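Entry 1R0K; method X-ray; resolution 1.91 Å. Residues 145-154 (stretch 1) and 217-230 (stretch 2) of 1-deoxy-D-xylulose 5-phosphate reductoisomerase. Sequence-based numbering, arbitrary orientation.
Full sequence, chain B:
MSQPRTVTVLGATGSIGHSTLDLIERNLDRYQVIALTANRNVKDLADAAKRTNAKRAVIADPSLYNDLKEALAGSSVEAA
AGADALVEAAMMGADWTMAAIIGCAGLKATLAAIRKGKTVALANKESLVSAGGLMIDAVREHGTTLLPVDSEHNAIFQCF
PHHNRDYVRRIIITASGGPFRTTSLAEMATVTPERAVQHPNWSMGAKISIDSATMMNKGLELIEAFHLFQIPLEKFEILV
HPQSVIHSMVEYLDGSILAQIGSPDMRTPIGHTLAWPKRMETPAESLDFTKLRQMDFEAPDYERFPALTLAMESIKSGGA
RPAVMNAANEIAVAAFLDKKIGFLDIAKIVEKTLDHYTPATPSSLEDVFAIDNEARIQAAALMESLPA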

ATOM      1  N   THR B 145      13.701  -8.348 -16.303  1.00 13.28           N
ATOM      2  CA  THR B 145      12.901  -7.615 -15.341  1.00 13.01           C
ATOM      3  C   THR B 145      11.470  -7.801 -15.830  1.00 14.18           C
ATOM      4  O   THR B 145      11.079  -7.226 -16.848  1.00 12.45           O
ATOM      5  CB  THR B 145      13.233  -6.119 -15.329  1.00 14.47           C
ATOM      6  OG1 THR B 145      14.584  -5.936 -14.890  1.00 14.56           O
ATOM      7  CG2 THR B 145      12.289  -5.375 -14.384  1.00 14.53           C
ATOM      8  N   LEU B 146      10.698  -8.617 -15.118  1.00 12.77           N
ATOM      9  CA  LEU B 146       9.314  -8.881 -15.507  1.00 12.66           C
ATOM     10  C   LEU B 146       8.335  -8.060 -14.666  1.00 11.35           C
ATOM     11  O   LEU B 146       8.296  -8.192 -13.441  1.00 12.06           O
ATOM     12  CB  LEU B 146       9.009 -10.375 -15.349  1.00 10.15           C
ATOM     13  CG  LEU B 146       7.658 -10.828 -15.889  1.00  9.72           C
ATOM     14  CD1 LEU B 146       7.671 -10.739 -17.405  1.00 11.11           C
ATOM     15  CD2 LEU B 146       7.375 -12.255 -15.431  1.00 11.51           C
ATOM     16  N   LEU B 147       7.545  -7.216 -15.324  1.00  9.60           N
ATOM     17  CA  LEU B 147       6.587  -6.375 -14.623  1.00  9.67           C
ATOM     18  C   LEU B 147       5.168  -6.684 -15.092  1.00 10.36           C
ATOM     19  O   LEU B 147       4.834  -6.476 -16.256  1.00 12.18           O
ATOM     20  CB  LEU B 147       6.916  -4.900 -14.875  1.00 10.88           C
ATOM     21  CG  LEU B 147       8.369  -4.513 -14.568  1.00 11.30           C
ATOM     22  CD1 LEU B 147       8.677  -3.122 -15.128  1.00 10.35           C
ATOM     23  CD2 LEU B 147       8.604  -4.565 -13.058  1.00 12.41           C
ATOM     24  N   PRO B 148       4.316  -7.192 -14.185  1.00  9.88           N
ATOM     25  CA  PRO B 148       2.926  -7.532 -14.519  1.00  9.30           C
ATOM     26  C   PRO B 148       2.088  -6.282 -14.766  1.00 11.13           C
ATOM     27  O   PRO B 148       2.120  -5.337 -13.977  1.00 10.00           O
ATOM     28  CB  PRO B 148       2.463  -8.316 -13.298  1.00  8.17           C
ATOM     29  CG  PRO B 148       3.222  -7.633 -12.170  1.00  9.08           C
ATOM     30  CD  PRO B 148       4.605  -7.461 -12.763  1.00  7.71           C
ATOM     31  N   VAL B 149       1.323  -6.303 -15.853  1.00 11.88           N
ATOM     32  CA  VAL B 149       0.500  -5.165 -16.252  1.00 12.94           C
ATOM     33  C   VAL B 149      -0.939  -5.138 -15.739  1.00 13.05           C
ATOM     34  O   VAL B 149      -1.463  -4.071 -15.413  1.00 12.47           O
ATOM     35  CB  VAL B 149       0.473  -5.056 -17.791  1.00 12.18           C
ATOM     36  CG1 VAL B 149      -0.516  -3.979 -18.236  1.00 14.33           C
ATOM     37  CG2 VAL B 149       1.872  -4.734 -18.302  1.00 10.08           C
ATOM     38  N   ASP B 150      -1.584  -6.296 -15.669  1.00 13.34           N
ATOM     39  CA  ASP B 150      -2.970  -6.343 -15.224  1.00 12.68           C
ATOM     40  C   ASP B 150      -3.183  -5.785 -13.813  1.00 11.70           C
ATOM     41  O   ASP B 150      -2.316  -5.888 -12.949  1.00 10.31           O
ATOM     42  CB  ASP B 150      -3.510  -7.770 -15.365  1.00 13.87           C
ATOM     43  CG  ASP B 150      -3.611  -8.205 -16.824  1.00 20.70           C
ATOM     44  OD1 ASP B 150      -3.617  -7.319 -17.712  1.00 22.42           O
ATOM     45  OD2 ASP B 150      -3.696  -9.421 -17.093  1.00 23.70           O
ATOM     46  N   SER B 151      -4.357  -5.195 -13.600  1.00  9.72           N
ATOM     47  CA  SER B 151      -4.714  -4.541 -12.340  1.00 10.17           C
ATOM     48  C   SER B 151      -4.369  -5.207 -11.025  1.00 10.09           C
ATOM     49  O   SER B 151      -3.741  -4.587 -10.172  1.00 10.35           O
ATOM     50  CB  SER B 151      -6.204  -4.201 -12.328  1.00 12.42           C
ATOM     51  OG  SER B 151      -6.502  -3.274 -13.350  1.00 19.46           O
ATOM     52  N   GLU B 152      -4.795  -6.448 -10.838  1.00  8.10           N
ATOM     53  CA  GLU B 152      -4.517  -7.141  -9.592  1.00  9.50           C
ATOM     54  C   GLU B 152      -3.037  -7.455  -9.411  1.00  9.97           C
ATOM     55  O   GLU B 152      -2.470  -7.255  -8.335  1.00 11.60           O
ATOM     56  CB  GLU B 152      -5.314  -8.445  -9.520  1.00 10.57           C
ATOM     57  CG  GLU B 152      -6.831  -8.282  -9.447  1.00 12.62           C
ATOM     58  CD  GLU B 152      -7.481  -8.000 -10.791  1.00 11.67           C
ATOM     59  OE1 GLU B 152      -6.838  -8.211 -11.845  1.00 11.61           O
ATOM     60  OE2 GLU B 152      -8.654  -7.580 -10.788  1.00 10.64           O
ATOM     61  N   HIS B 153      -2.410  -7.956 -10.467  1.00 10.62           N
ATOM     62  CA  HIS B 153      -1.003  -8.310 -10.391  1.00  9.84           C
ATOM     63  C   HIS B 153      -0.117  -7.106 -10.175  1.00  9.32           C
ATOM     64  O   HIS B 153       0.846  -7.180  -9.413  1.00  6.36           O
ATOM     65  CB  HIS B 153      -0.579  -9.050 -11.655  1.00  9.19           C
ATOM     66  CG  HIS B 153      -1.349 -10.307 -11.890  1.00 11.11           C
ATOM     67  ND1 HIS B 153      -1.730 -10.725 -13.148  1.00 11.49           N
ATOM     68  CD2 HIS B 153      -1.836 -11.226 -11.022  1.00 10.12           C
ATOM     69  CE1 HIS B 153      -2.419 -11.847 -13.043  1.00 11.86           C
ATOM     70  NE2 HIS B 153      -2.498 -12.172 -11.765  1.00 10.34           N
ATOM     71  N   ASN B 154      -0.427  -5.999 -10.848  1.00  7.78           N
ATOM     72  CA  ASN B 154       0.385  -4.797 -10.696  1.00  8.84           C
ATOM     73  C   ASN B 154       0.206  -4.246  -9.285  1.00  7.08           C
ATOM     74  O   ASN B 154       1.160  -3.760  -8.672  1.00  7.83           O
ATOM     75  CB  ASN B 154      -0.011  -3.746 -11.741  1.00  6.95           C
ATOM     76  CG  ASN B 154       0.908  -2.546 -11.727  1.00  9.77           C
ATOM     77  OD1 ASN B 154       0.652  -1.559 -11.037  1.00 10.96           O
ATOM     78  ND2 ASN B 154       2.007  -2.636 -12.474  1.00  9.23           N
TER
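Stretch 2, residues 217-230: NKGLELIEAFHLFQ

Two carboxylate oxygens of like charge lie close together where stretch 2 lies on stretch 1: Glu152 OE1 is 3.1 Å from Glu221 OE1, and no hydrogen bond joins these two acceptors. Lys218 offsets the repulsion, its NZ lying 2.7 Å from Glu221 OE1 and 3.0 Å from Glu152 OE2, a salt bridge to each, the bond to Glu152 being weak. Water 3 also donates to both acids, 2.9 Å to Glu152 OE2 and 2.5 Å to Glu221 OE2. Stretch 2 is helical through Phe229, in a helix that begins before Asn217, and Gln230 leaves the helix with positive phi; stretch 1 runs from a strand (145-148) through a short turn into a helix starting at Ser151. The strand runs roughly opposite to the helix of stretch 2, with Pro148 CA 7.9 Å from Leu228 CA; after the turn, 151-154 runs in roughly the same sense as that helix, with His153 CA 6.4 Å from Ala225 CA. His153, chi1 m, is the knob, seated among Glu221, Glu224, Ala225 and Leu228. Its NE2 donates to Glu221 O at 3.0 Å, although that carbonyl also accepts from Ala225 N within the helix (2.9 Å). Leu228 CD1 covers one face of the imidazole, 4.0 Å from the ring centroid, and touches Pro148 CB at 3.7 Å; Leu228 CD2 meets Leu146 CD2 at 3.9 Å. Phe229 presents its ring edge, CZ lying 3.5 Å from His153 O.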

ATOM      1  N   ASN B 217     -11.982 -15.962 -14.728  1.00 16.08           N
ATOM      2  CA  ASN B 217     -10.977 -14.914 -14.877  1.00 16.92           C
ATOM      3  C   ASN B 217     -10.181 -14.809 -13.586  1.00 15.10           C
ATOM      4  O   ASN B 217      -8.966 -14.639 -13.626  1.00 16.94           O
ATOM      5  CB  ASN B 217     -11.631 -13.565 -15.233  1.00 15.59           C
ATOM      6  CG  ASN B 217     -12.403 -12.944 -14.069  1.00 17.09           C
ATOM      7  OD1 ASN B 217     -13.157 -13.619 -13.370  1.00 16.48           O
ATOM      8  ND2 ASN B 217     -12.223 -11.643 -13.874  1.00 18.11           N
ATOM      9  N   LYS B 218     -10.858 -14.935 -12.445  1.00 15.65           N
ATOM     10  CA  LYS B 218     -10.182 -14.868 -11.150  1.00 15.25           C
ATOM     11  C   LYS B 218      -9.308 -16.085 -10.916  1.00 15.00           C
ATOM     12  O   LYS B 218      -8.238 -15.978 -10.315  1.00 14.58           O
ATOM     13  CB  LYS B 218     -11.183 -14.757  -9.995  1.00 17.38           C
ATOM     14  CG  LYS B 218     -11.645 -13.352  -9.717  1.00 19.47           C
ATOM     15  CD  LYS B 218     -10.470 -12.434  -9.405  1.00 17.72           C
ATOM     16  CE  LYS B 218     -10.827 -11.020  -9.808  1.00 16.71           C
ATOM     17  NZ  LYS B 218      -9.747 -10.046  -9.568  1.00 18.42           N
ATOM     18  N   GLY B 219      -9.778 -17.245 -11.371  1.00 14.83           N
ATOM     19  CA  GLY B 219      -9.004 -18.462 -11.204  1.00 13.31           C
ATOM     20  C   GLY B 219      -7.712 -18.362 -11.992  1.00 14.55           C
ATOM     21  O   GLY B 219      -6.652 -18.772 -11.522  1.00 13.05           O
ATOM     22  N   LEU B 220      -7.799 -17.805 -13.198  1.00 14.57           N
ATOM     23  CA  LEU B 220      -6.623 -17.651 -14.047  1.00 16.12           C
ATOM     24  C   LEU B 220      -5.673 -16.627 -13.438  1.00 16.11           C
ATOM     25  O   LEU B 220      -4.452 -16.773 -13.510  1.00 17.83           O
ATOM     26  CB  LEU B 220      -7.045 -17.225 -15.454  1.00 16.80           C
ATOM     27  CG  LEU B 220      -8.013 -18.204 -16.127  1.00 18.99           C
ATOM     28  CD1 LEU B 220      -8.454 -17.655 -17.469  1.00 19.82           C
ATOM     29  CD2 LEU B 220      -7.340 -19.554 -16.296  1.00 18.60           C
ATOM     30  N   GLU B 221      -6.239 -15.588 -12.837  1.00 15.04           N
ATOM     31  CA  GLU B 221      -5.436 -14.561 -12.192  1.00 13.61           C
ATOM     32  C   GLU B 221      -4.655 -15.164 -11.031  1.00 12.25           C
ATOM     33  O   GLU B 221      -3.512 -14.794 -10.780  1.00 12.07           O
ATOM     34  CB  GLU B 221      -6.335 -13.427 -11.695  1.00 13.20           C
ATOM     35  CG  GLU B 221      -6.737 -12.469 -12.796  1.00 12.26           C
ATOM     36  CD  GLU B 221      -7.778 -11.467 -12.348  1.00 13.84           C
ATOM     37  OE1 GLU B 221      -7.768 -11.093 -11.161  1.00 10.77           O
ATOM     38  OE2 GLU B 221      -8.596 -11.042 -13.192  1.00 16.93           O
ATOM     39  N   LEU B 222      -5.276 -16.098 -10.322  1.00 11.37           N
ATOM     40  CA  LEU B 222      -4.625 -16.753  -9.199  1.00 10.80           C
ATOM     41  C   LEU B 222      -3.429 -17.551  -9.699  1.00 12.42           C
ATOM     42  O   LEU B 222      -2.359 -17.550  -9.085  1.00 11.34           O
ATOM     43  CB  LEU B 222      -5.604 -17.697  -8.504  1.00 13.63           C
ATOM     44  CG  LEU B 222      -5.023 -18.569  -7.397  1.00 14.49           C
ATOM     45  CD1 LEU B 222      -4.459 -17.699  -6.283  1.00 14.17           C
ATOM     46  CD2 LEU B 222      -6.114 -19.486  -6.862  1.00 15.59           C
ATOM     47  N   ILE B 223      -3.621 -18.240 -10.816  1.00 11.01           N
ATOM     48  CA  ILE B 223      -2.558 -19.044 -11.387  1.00 12.45           C
ATOM     49  C   ILE B 223      -1.400 -18.141 -11.778  1.00 11.99           C
ATOM     50  O   ILE B 223      -0.252 -18.420 -11.447  1.00 12.99           O
ATOM     51  CB  ILE B 223      -3.064 -19.833 -12.610  1.00 14.26           C
ATOM     52  CG1 ILE B 223      -4.071 -20.889 -12.148  1.00 15.68           C
ATOM     53  CG2 ILE B 223      -1.896 -20.492 -13.337  1.00 13.92           C
ATOM     54  CD1 ILE B 223      -4.731 -21.647 -13.275  1.00 16.51           C
ATOM     55  N   GLU B 224      -1.708 -17.046 -12.463  1.00 11.63           N
ATOM     56  CA  GLU B 224      -0.678 -16.100 -12.877  1.00 12.78           C
ATOM     57  C   GLU B 224       0.064 -15.535 -11.675  1.00 12.07           C
ATOM     58  O   GLU B 224       1.291 -15.415 -11.696  1.00 10.81           O
ATOM     59  CB  GLU B 224      -1.298 -14.938 -13.642  1.00 14.34           C
ATOM     60  CG  GLU B 224      -1.949 -15.303 -14.950  1.00 19.73           C
ATOM     61  CD  GLU B 224      -2.586 -14.092 -15.605  1.00 26.74           C
ATOM     62  OE1 GLU B 224      -3.748 -13.771 -15.259  1.00 30.10           O
ATOM     63  OE2 GLU B 224      -1.914 -13.453 -16.446  1.00 25.94           O
ATOM     64  N   ALA B 225      -0.688 -15.174 -10.636  1.00 10.64           N
ATOM     65  CA  ALA B 225      -0.101 -14.610  -9.424  1.00 11.33           C
ATOM     66  C   ALA B 225       0.851 -15.599  -8.771  1.00 12.19           C
ATOM     67  O   ALA B 225       1.909 -15.225  -8.256  1.00 10.90           O
ATOM     68  CB  ALA B 225      -1.200 -14.223  -8.444  1.00 10.59           C
ATOM     69  N   PHE B 226       0.469 -16.869  -8.790  1.00 14.23           N
ATOM     70  CA  PHE B 226       1.289 -17.910  -8.191  1.00 15.10           C
ATOM     71  C   PHE B 226       2.683 -17.955  -8.820  1.00 14.32           C
ATOM     72  O   PHE B 226       3.682 -18.096  -8.116  1.00 14.69           O
ATOM     73  CB  PHE B 226       0.599 -19.266  -8.349  1.00 17.47           C
ATOM     74  CG  PHE B 226       1.418 -20.428  -7.853  1.00 21.73           C
ATOM     75  CD1 PHE B 226       1.641 -20.616  -6.490  1.00 22.71           C
ATOM     76  CD2 PHE B 226       2.003 -21.319  -8.750  1.00 22.02           C
ATOM     77  CE1 PHE B 226       2.433 -21.666  -6.031  1.00 27.42           C
ATOM     78  CE2 PHE B 226       2.798 -22.367  -8.302  1.00 26.80           C
ATOM     79  CZ  PHE B 226       3.011 -22.533  -6.944  1.00 28.38           C
ATOM     80  N   HIS B 227       2.753 -17.831 -10.142  1.00 13.82           N
ATOM     81  CA  HIS B 227       4.038 -17.868 -10.831  1.00 14.52           C
ATOM     82  C   HIS B 227       4.798 -16.559 -10.692  1.00 13.43           C
ATOM     83  O   HIS B 227       6.013 -16.555 -10.573  1.00 13.37           O
ATOM     84  CB  HIS B 227       3.846 -18.199 -12.312  1.00 14.18           C
ATOM     85  CG  HIS B 227       3.560 -19.645 -12.567  1.00 16.41           C
ATOM     86  ND1 HIS B 227       2.299 -20.116 -12.869  1.00 19.11           N
ATOM     87  CD2 HIS B 227       4.370 -20.730 -12.539  1.00 15.35           C
ATOM     88  CE1 HIS B 227       2.347 -21.428 -13.016  1.00 16.31           C
ATOM     89  NE2 HIS B 227       3.591 -21.825 -12.820  1.00 19.42           N
ATOM     90  N   LEU B 228       4.077 -15.446 -10.701  1.00 13.32           N
ATOM     91  CA  LEU B 228       4.711 -14.140 -10.571  1.00 12.90           C
ATOM     92  C   LEU B 228       5.377 -13.902  -9.226  1.00 11.45           C
ATOM     93  O   LEU B 228       6.483 -13.368  -9.161  1.00 12.49           O
ATOM     94  CB  LEU B 228       3.683 -13.030 -10.772  1.00 12.26           C
ATOM     95  CG  LEU B 228       3.216 -12.694 -12.183  1.00 15.12           C
ATOM     96  CD1 LEU B 228       1.965 -11.823 -12.104  1.00 15.54           C
ATOM     97  CD2 LEU B 228       4.333 -11.986 -12.934  1.00 17.78           C
ATOM     98  N   PHE B 229       4.706 -14.291  -8.151  1.00  8.34           N
ATOM     99  CA  PHE B 229       5.222 -14.014  -6.827  1.00 14.95           C
ATOM    100  C   PHE B 229       5.906 -15.140  -6.069  1.00 16.23           C
ATOM    101  O   PHE B 229       6.497 -14.916  -5.017  1.00 16.96           O
ATOM    102  CB  PHE B 229       4.098 -13.347  -6.032  1.00 13.51           C
ATOM    103  CG  PHE B 229       3.549 -12.133  -6.735  1.00 10.20           C
ATOM    104  CD1 PHE B 229       4.345 -11.000  -6.901  1.00 11.69           C
ATOM    105  CD2 PHE B 229       2.302 -12.165  -7.346  1.00 11.76           C
ATOM    106  CE1 PHE B 229       3.910  -9.920  -7.678  1.00 11.36           C
ATOM    107  CE2 PHE B 229       1.853 -11.092  -8.127  1.00 10.03           C
ATOM    108  CZ  PHE B 229       2.658  -9.970  -8.295  1.00 11.28           C
ATOM    109  N   GLN B 230       5.831 -16.345  -6.613  1.00 20.00           N
ATOM    110  CA  GLN B 230       6.525 -17.489  -6.034  1.00 21.29           C
ATOM    111  C   GLN B 230       6.368 -17.750  -4.537  1.00 21.25           C
ATOM    112  O   GLN B 230       7.342 -18.084  -3.865  1.00 23.50           O
ATOM    113  CB  GLN B 230       8.016 -17.363  -6.364  1.00 24.92           C
ATOM    114  CG  GLN B 230       8.304 -17.161  -7.850  1.00 29.95           C
ATOM    115  CD  GLN B 230       8.248 -18.453  -8.653  1.00 33.40           C
ATOM    116  OE1 GLN B 230       9.135 -19.301  -8.546  1.00 35.41           O
ATOM    117  NE2 GLN B 230       7.203 -18.608  -9.461  1.00 31.58           N
TER
HETATM  118  O   HOH W   1      -4.949 -10.569 -15.129  1.00 21.06           O
HETATM  119  O   HOH W   2      -1.563 -10.866 -17.313  1.00 22.88           O
HETATM  120  O   HOH W   3     -10.163  -9.190 -12.680  1.00 16.89           O